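Local coordinates for protein CaaX farnesyltransferase alpha subunit Ram2 (Aspergillus fumigatus, PDB 4L9P) that forms, with its beta subunit, a protein prenyltransferase that probably attaches farnesyl, and possibly geranylgeranyl, groups to CaaX proteins, at residues P256-R266 / K302-D312. The protein carries 1 engineered substitution. Residues are numbered along the deposited sequence; the frame is centred on the assembly and turned at random.
Sequences PENRSPWSYAR and KSSHAIEWLAD. With EDO (1,2-ethanediol), chain H.
Chi1 of Glu257 is trans (-168°) and the chain then bends at chi2, which lays its carboxylate against the first turn of helix 304-312. OE1 receives Ser304 N at 2.8 Å through its syn lone pair, and OE2 meets Ser304 OG at 2.6 Å. OE2 also accepts from an ethanediol, probably from the crystallisation liquor. Chi1 of -47° swings the His305 imidazole toward Glu257, and His305 NE2 donates to Glu257 O at 2.8 Å. His305 CB, placed by the helix, lies 3.3 Å from the centroid of the Trp262 five-membered ring, a CH-pi contact over the face. The Arg259 guanidinium, in one of two conformers, stands nearly upright to the imidazole and tentatively covers CE1 with one face. Pro256 O is gripped from opposite faces by Trp262 NE1 and Ser303 OG. Trp309 extends the aromatic cluster, its CE3 lying 3.5 Å from Trp262 CE3. Beyond it, Arg266 NH1 and NH2 both hold Asp312 OD2 in a salt bridge, while Arg349 takes OD1. The two helix segments run at 25° in this alpha-helical repeat subunit. Helix 238-254 packs on Trp262, helix 323-338 backs Ile307 and Ala311, and Asp84 of the beta subunit Ram1 binds Glu257 N.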
ATOM      1  N   PRO A 256      -7.534  10.871  25.473  1.00 10.87           N
ATOM      2  CA  PRO A 256      -6.260  10.184  25.744  1.00 10.84           C
ATOM      3  C   PRO A 256      -6.074   8.867  24.986  1.00  9.91           C
ATOM      4  O   PRO A 256      -4.931   8.449  24.872  1.00  9.98           O
ATOM      5  CB  PRO A 256      -6.349   9.882  27.272  1.00 12.29           C
ATOM      6  CG  PRO A 256      -7.174  10.995  27.772  1.00 13.76           C
ATOM      7  CD  PRO A 256      -8.284  11.132  26.726  1.00 12.78           C
ATOM      8  N   GLU A 257      -7.138   8.229  24.493  1.00  9.11           N
ATOM      9  CA  GLU A 257      -6.940   6.978  23.743  1.00  9.50           C
ATOM     10  C   GLU A 257      -6.598   7.235  22.263  1.00  8.88           C
ATOM     11  O   GLU A 257      -6.406   6.290  21.510  1.00 10.82           O
ATOM     12  CB  GLU A 257      -8.185   6.097  23.891  1.00 11.70           C
ATOM     13  CG  GLU A 257      -8.067   4.640  23.410  1.00 13.57           C
ATOM     14  CD  GLU A 257      -6.919   3.862  24.011  1.00 15.40           C
ATOM     15  OE1 GLU A 257      -6.345   4.334  25.000  1.00 15.16           O
ATOM     16  OE2 GLU A 257      -6.608   2.745  23.511  1.00 16.77           O
ATOM     17  N   ASN A 258      -6.467   8.499  21.852  1.00  8.84           N
ATOM     18  CA  ASN A 258      -6.146   8.817  20.449  1.00  7.64           C
ATOM     19  C   ASN A 258      -4.658   8.561  20.192  1.00  7.37           C
ATOM     20  O   ASN A 258      -3.802   9.263  20.734  1.00  8.78           O
ATOM     21  CB  ASN A 258      -6.452  10.282  20.303  1.00  7.95           C
ATOM     22  CG  ASN A 258      -6.033  10.895  18.985  1.00  7.50           C
ATOM     23  OD1 ASN A 258      -5.742  10.215  17.997  1.00  6.77           O
ATOM     24  ND2 ASN A 258      -6.053  12.242  18.967  1.00  6.65           N
ATOM     25  N   ARG A 259      -4.327   7.585  19.349  1.00  6.51           N
ATOM     26  CA  ARG A 259      -2.926   7.227  19.123  0.57  6.92           C
ATOM     27  C   ARG A 259      -2.104   8.368  18.531  1.00  6.71           C
ATOM     28  O   ARG A 259      -0.928   8.498  18.824  1.00  7.31           O
ATOM     29  CB  ARG A 259      -2.855   6.010  18.200  0.57  8.74           C
ATOM     30  CG  ARG A 259      -1.447   5.588  17.804  0.57 11.31           C
ATOM     31  CD  ARG A 259      -1.557   4.336  16.957  0.57 13.22           C
ATOM     32  NE  ARG A 259      -2.314   3.270  17.658  0.57 15.63           N
ATOM     33  CZ  ARG A 259      -1.836   2.453  18.591  0.57 14.65           C
ATOM     34  NH1 ARG A 259      -0.532   2.482  18.933  0.57 15.64           N
ATOM     35  NH2 ARG A 259      -2.657   1.536  19.120  0.57 12.46           N
ATOM     36  N   SER A 260      -2.721   9.164  17.650  1.00  5.98           N
ATOM     37  CA  SER A 260      -1.924  10.083  16.801  1.00  6.04           C
ATOM     38  C   SER A 260      -0.974  11.025  17.555  1.00  6.50           C
ATOM     39  O   SER A 260       0.182  11.089  17.197  1.00  6.60           O
ATOM     40  CB  SER A 260      -2.839  10.888  15.856  1.00  6.39           C
ATOM     41  OG  SER A 260      -3.499  10.000  14.940  1.00  5.79           O
ATOM     42  N   PRO A 261      -1.457  11.753  18.594  1.00  7.07           N
ATOM     43  CA  PRO A 261      -0.528  12.664  19.299  1.00  6.92           C
ATOM     44  C   PRO A 261       0.538  11.907  20.094  1.00  7.39           C
ATOM     45  O   PRO A 261       1.606  12.459  20.274  1.00  7.90           O
ATOM     46  CB  PRO A 261      -1.432  13.449  20.274  1.00  6.81           C
ATOM     47  CG  PRO A 261      -2.670  12.548  20.473  1.00  7.05           C
ATOM     48  CD  PRO A 261      -2.857  11.968  19.040  1.00  6.97           C
ATOM     49  N   TRP A 262       0.249  10.692  20.564  1.00  6.88           N
ATOM     50  CA  TRP A 262       1.280   9.910  21.258  1.00  6.90           C
ATOM     51  C   TRP A 262       2.378   9.543  20.268  1.00  7.24           C
ATOM     52  O   TRP A 262       3.578   9.624  20.586  1.00  7.90           O
ATOM     53  CB  TRP A 262       0.694   8.638  21.874  1.00  7.70           C
ATOM     54  CG  TRP A 262      -0.215   8.896  23.047  1.00  8.65           C
ATOM     55  CD1 TRP A 262      -1.573   8.930  23.022  1.00  8.71           C
ATOM     56  CD2 TRP A 262       0.170   9.033  24.419  1.00  8.92           C
ATOM     57  NE1 TRP A 262      -2.079   9.111  24.309  1.00  9.14           N
ATOM     58  CE2 TRP A 262      -1.024   9.197  25.178  1.00  9.02           C
ATOM     59  CE3 TRP A 262       1.414   9.058  25.091  1.00  9.88           C
ATOM     60  CZ2 TRP A 262      -1.008   9.344  26.593  1.00  9.53           C
ATOM     61  CZ3 TRP A 262       1.426   9.256  26.502  1.00 11.15           C
ATOM     62  CH2 TRP A 262       0.219   9.357  27.224  1.00 10.91           C
ATOM     63  N   SER A 263       1.988   9.117  19.062  1.00  6.51           N
ATOM     64  CA  SER A 263       2.984   8.770  18.041  1.00  6.70           C
ATOM     65  C   SER A 263       3.749  10.029  17.622  1.00  6.44           C
ATOM     66  O   SER A 263       4.952   9.979  17.401  1.00  7.23           O
ATOM     67  CB  SER A 263       2.307   8.136  16.839  1.00  8.51           C
ATOM     68  OG  SER A 263       1.654   6.921  17.247  1.00 11.05           O
ATOM     69  N   TYR A 264       3.059  11.150  17.493  1.00  6.79           N
ATOM     70  CA  TYR A 264       3.739  12.400  17.116  1.00  7.01           C
ATOM     71  C   TYR A 264       4.780  12.741  18.198  1.00  7.31           C
ATOM     72  O   TYR A 264       5.947  13.049  17.886  1.00  7.59           O
ATOM     73  CB  TYR A 264       2.688  13.496  16.982  1.00  7.22           C
ATOM     74  CG  TYR A 264       3.255  14.820  16.597  1.00  6.64           C
ATOM     75  CD1 TYR A 264       3.594  15.065  15.252  1.00  7.97           C
ATOM     76  CD2 TYR A 264       3.484  15.824  17.544  1.00  8.02           C
ATOM     77  CE1 TYR A 264       4.138  16.282  14.886  1.00  7.97           C
ATOM     78  CE2 TYR A 264       4.039  17.077  17.190  1.00  7.52           C
ATOM     79  CZ  TYR A 264       4.364  17.285  15.858  1.00  7.76           C
ATOM     80  OH  TYR A 264       4.926  18.485  15.450  1.00  9.21           O
ATOM     81  N   ALA A 265       4.413  12.636  19.468  1.00  7.20           N
ATOM     82  CA  ALA A 265       5.372  12.953  20.540  1.00  7.67           C
ATOM     83  C   ALA A 265       6.577  12.027  20.544  1.00  8.03           C
ATOM     84  O   ALA A 265       7.710  12.477  20.756  1.00  9.81           O
ATOM     85  CB  ALA A 265       4.689  12.921  21.935  1.00  8.72           C
ATOM     86  N   ARG A 266       6.352  10.737  20.299  1.00  7.96           N
ATOM     87  CA  ARG A 266       7.510   9.839  20.132  1.00  8.99           C
ATOM     88  C   ARG A 266       8.407  10.345  19.006  1.00  9.34           C
ATOM     89  O   ARG A 266       9.631  10.314  19.131  1.00 11.08           O
ATOM     90  CB  ARG A 266       7.077   8.409  19.851  1.00 10.67           C
ATOM     91  CG  ARG A 266       6.431   7.745  21.042  1.00 12.54           C
ATOM     92  CD  ARG A 266       5.857   6.425  20.693  1.00 14.08           C
ATOM     93  NE  ARG A 266       5.386   5.622  21.836  1.00 14.80           N
ATOM     94  CZ  ARG A 266       6.115   4.710  22.495  1.00 16.45           C
ATOM     95  NH1 ARG A 266       7.386   4.500  22.200  1.00 16.38           N
ATOM     96  NH2 ARG A 266       5.539   4.010  23.468  1.00 17.13           N
ATOM     97  N   LYS A 302      -6.828   5.285  31.521  1.00 18.97           N
ATOM     98  CA  LYS A 302      -7.515   6.114  30.546  1.00 19.75           C
ATOM     99  C   LYS A 302      -6.863   6.082  29.178  1.00 17.27           C
ATOM    100  O   LYS A 302      -7.420   6.641  28.219  1.00 16.72           O
ATOM    101  CB  LYS A 302      -7.550   7.555  31.049  1.00 22.78           C
ATOM    102  CG  LYS A 302      -8.327   7.689  32.411  1.00 26.35           C
ATOM    103  CD  LYS A 302      -8.505   9.170  32.868  1.00 31.00           C
ATOM    104  CE  LYS A 302      -8.151   9.370  34.358  1.00 33.64           C
ATOM    105  NZ  LYS A 302      -6.660   9.160  34.734  1.00 34.50           N
ATOM    106  N   SER A 303      -5.692   5.467  29.084  1.00 14.88           N
ATOM    107  CA  SER A 303      -4.984   5.407  27.786  1.00 13.36           C
ATOM    108  C   SER A 303      -4.085   4.193  27.663  1.00 12.10           C
ATOM    109  O   SER A 303      -3.138   4.039  28.472  1.00 12.53           O
ATOM    110  CB  SER A 303      -4.124   6.676  27.609  1.00 13.10           C
ATOM    111  OG  SER A 303      -3.437   6.619  26.346  1.00 14.24           O
ATOM    112  N   SER A 304      -4.341   3.327  26.660  1.00 11.11           N
ATOM    113  CA  SER A 304      -3.427   2.211  26.407  1.00 12.28           C
ATOM    114  C   SER A 304      -2.048   2.714  25.952  1.00 12.61           C
ATOM    115  O   SER A 304      -1.001   2.074  26.189  1.00 12.12           O
ATOM    116  CB  SER A 304      -4.028   1.244  25.392  1.00 12.94           C
ATOM    117  OG  SER A 304      -4.194   1.893  24.134  1.00 13.58           O
ATOM    118  N   HIS A 305      -2.041   3.875  25.277  1.00 11.86           N
ATOM    119  CA  HIS A 305      -0.781   4.456  24.848  1.00 11.69           C
ATOM    120  C   HIS A 305       0.117   4.836  26.001  1.00 10.88           C
ATOM    121  O   HIS A 305       1.350   4.767  25.897  1.00 11.19           O
ATOM    122  CB  HIS A 305      -1.068   5.705  23.948  1.00 10.95           C
ATOM    123  CG  HIS A 305      -2.103   5.375  22.922  1.00 11.25           C
ATOM    124  ND1 HIS A 305      -1.885   4.388  21.982  1.00 12.61           N
ATOM    125  CD2 HIS A 305      -3.382   5.788  22.761  1.00 11.16           C
ATOM    126  CE1 HIS A 305      -2.982   4.233  21.274  1.00 12.19           C
ATOM    127  NE2 HIS A 305      -3.906   5.064  21.716  1.00 11.70           N
ATOM    128  N   ALA A 306      -0.500   5.263  27.109  1.00 10.19           N
ATOM    129  CA  ALA A 306       0.254   5.582  28.327  1.00 11.51           C
ATOM    130  C   ALA A 306       0.906   4.332  28.885  1.00 12.56           C
ATOM    131  O   ALA A 306       2.044   4.389  29.308  1.00 12.40           O
ATOM    132  CB  ALA A 306      -0.649   6.230  29.315  1.00 12.71           C
ATOM    133  N   ILE A 307       0.203   3.203  28.826  1.00 12.02           N
ATOM    134  CA  ILE A 307       0.788   1.950  29.328  1.00 12.76           C
ATOM    135  C   ILE A 307       1.962   1.546  28.433  1.00 13.42           C
ATOM    136  O   ILE A 307       3.043   1.137  28.946  1.00 14.84           O
ATOM    137  CB  ILE A 307      -0.258   0.798  29.349  1.00 12.69           C
ATOM    138  CG1 ILE A 307      -1.464   1.163  30.216  1.00 15.47           C
ATOM    139  CG2 ILE A 307       0.357  -0.531  29.805  1.00 12.96           C
ATOM    140  CD1 ILE A 307      -2.538   0.101  30.162  1.00 18.10           C
ATOM    141  N   GLU A 308       1.811   1.656  27.094  1.00 12.54           N
ATOM    142  CA  GLU A 308       2.928   1.278  26.219  1.00 14.26           C
ATOM    143  C   GLU A 308       4.116   2.215  26.404  1.00 14.25           C
ATOM    144  O   GLU A 308       5.283   1.794  26.374  1.00 15.65           O
ATOM    145  CB  GLU A 308       2.455   1.356  24.794  1.00 15.37           C
ATOM    146  CG  GLU A 308       3.536   0.878  23.818  1.00 17.98           C
ATOM    147  CD  GLU A 308       3.030   1.045  22.410  1.00 21.17           C
ATOM    148  OE1 GLU A 308       2.027   1.815  22.241  1.00 22.95           O
ATOM    149  OE2 GLU A 308       3.602   0.442  21.473  1.00 21.87           O
ATOM    150  N   TRP A 309       3.822   3.494  26.636  1.00 12.01           N
ATOM    151  CA  TRP A 309       4.886   4.463  26.895  1.00 12.59           C
ATOM    152  C   TRP A 309       5.676   4.062  28.136  1.00 13.93           C
ATOM    153  O   TRP A 309       6.928   4.050  28.128  1.00 15.31           O
ATOM    154  CB  TRP A 309       4.269   5.844  27.107  1.00 13.03           C
ATOM    155  CG  TRP A 309       5.248   6.957  27.034  1.00 12.76           C
ATOM    156  CD1 TRP A 309       6.187   7.295  27.961  1.00 13.21           C
ATOM    157  CD2 TRP A 309       5.386   7.881  25.955  1.00 11.93           C
ATOM    158  NE1 TRP A 309       6.898   8.399  27.523  1.00 14.09           N
ATOM    159  CE2 TRP A 309       6.429   8.764  26.284  1.00 13.00           C
ATOM    160  CE3 TRP A 309       4.709   8.043  24.724  1.00 11.79           C
ATOM    161  CZ2 TRP A 309       6.817   9.804  25.435  1.00 12.14           C
ATOM    162  CZ3 TRP A 309       5.086   9.083  23.876  1.00 11.05           C
ATOM    163  CH2 TRP A 309       6.128   9.948  24.235  1.00 11.58           C
ATOM    164  N   LEU A 310       4.942   3.730  29.205  1.00 13.91           N
ATOM    165  CA  LEU A 310       5.604   3.278  30.446  1.00 15.28           C
ATOM    166  C   LEU A 310       6.421   1.992  30.233  1.00 15.97           C
ATOM    167  O   LEU A 310       7.509   1.860  30.793  1.00 16.35           O
ATOM    168  CB  LEU A 310       4.575   3.106  31.576  1.00 16.85           C
ATOM    169  CG  LEU A 310       4.015   4.459  32.014  1.00 17.65           C
ATOM    170  CD1 LEU A 310       2.807   4.316  32.939  1.00 18.70           C
ATOM    171  CD2 LEU A 310       5.081   5.424  32.594  1.00 17.89           C
ATOM    172  N   ALA A 311       5.923   1.051  29.431  1.00 15.39           N
ATOM    173  CA  ALA A 311       6.661  -0.173  29.220  1.00 15.97           C
ATOM    174  C   ALA A 311       8.001   0.185  28.614  1.00 16.89           C
ATOM    175  O   ALA A 311       9.019  -0.381  28.975  1.00 18.07           O
ATOM    176  CB  ALA A 311       5.901  -1.069  28.288  1.00 16.43           C
ATOM    177  N   ASP A 312       7.992   1.098  27.629  1.00 16.48           N
ATOM    178  CA  ASP A 312       9.250   1.484  26.990  1.00 16.01           C
ATOM    179  C   ASP A 312      10.189   2.253  27.915  1.00 17.84           C
ATOM    180  O   ASP A 312      11.418   2.018  27.881  1.00 19.00           O
ATOM    181  CB  ASP A 312       9.005   2.291  25.707  1.00 15.45           C
ATOM    182  CG  ASP A 312       8.405   1.449  24.602  1.00 16.39           C
ATOM    183  OD1 ASP A 312       8.532   0.198  24.615  1.00 19.10           O
ATOM    184  OD2 ASP A 312       7.820   2.036  23.679  1.00 16.01           O
TER
HETATM  185  C1  EDO H 405      -6.986  -0.450  21.841  1.00 22.19           C
HETATM  186  O1  EDO H 405      -7.322  -1.588  22.644  1.00 22.23           O
HETATM  187  C2  EDO H 405      -8.239   0.423  21.774  1.00 23.57           C
HETATM  188  O2  EDO H 405      -8.590   0.976  23.067  1.00 22.66           O
HETATM  189  O   HOH W   1      -2.584   0.539  22.152  1.00 28.90           O
HETATM  190  O   HOH W   2       2.820   5.009  23.507  1.00 18.29           O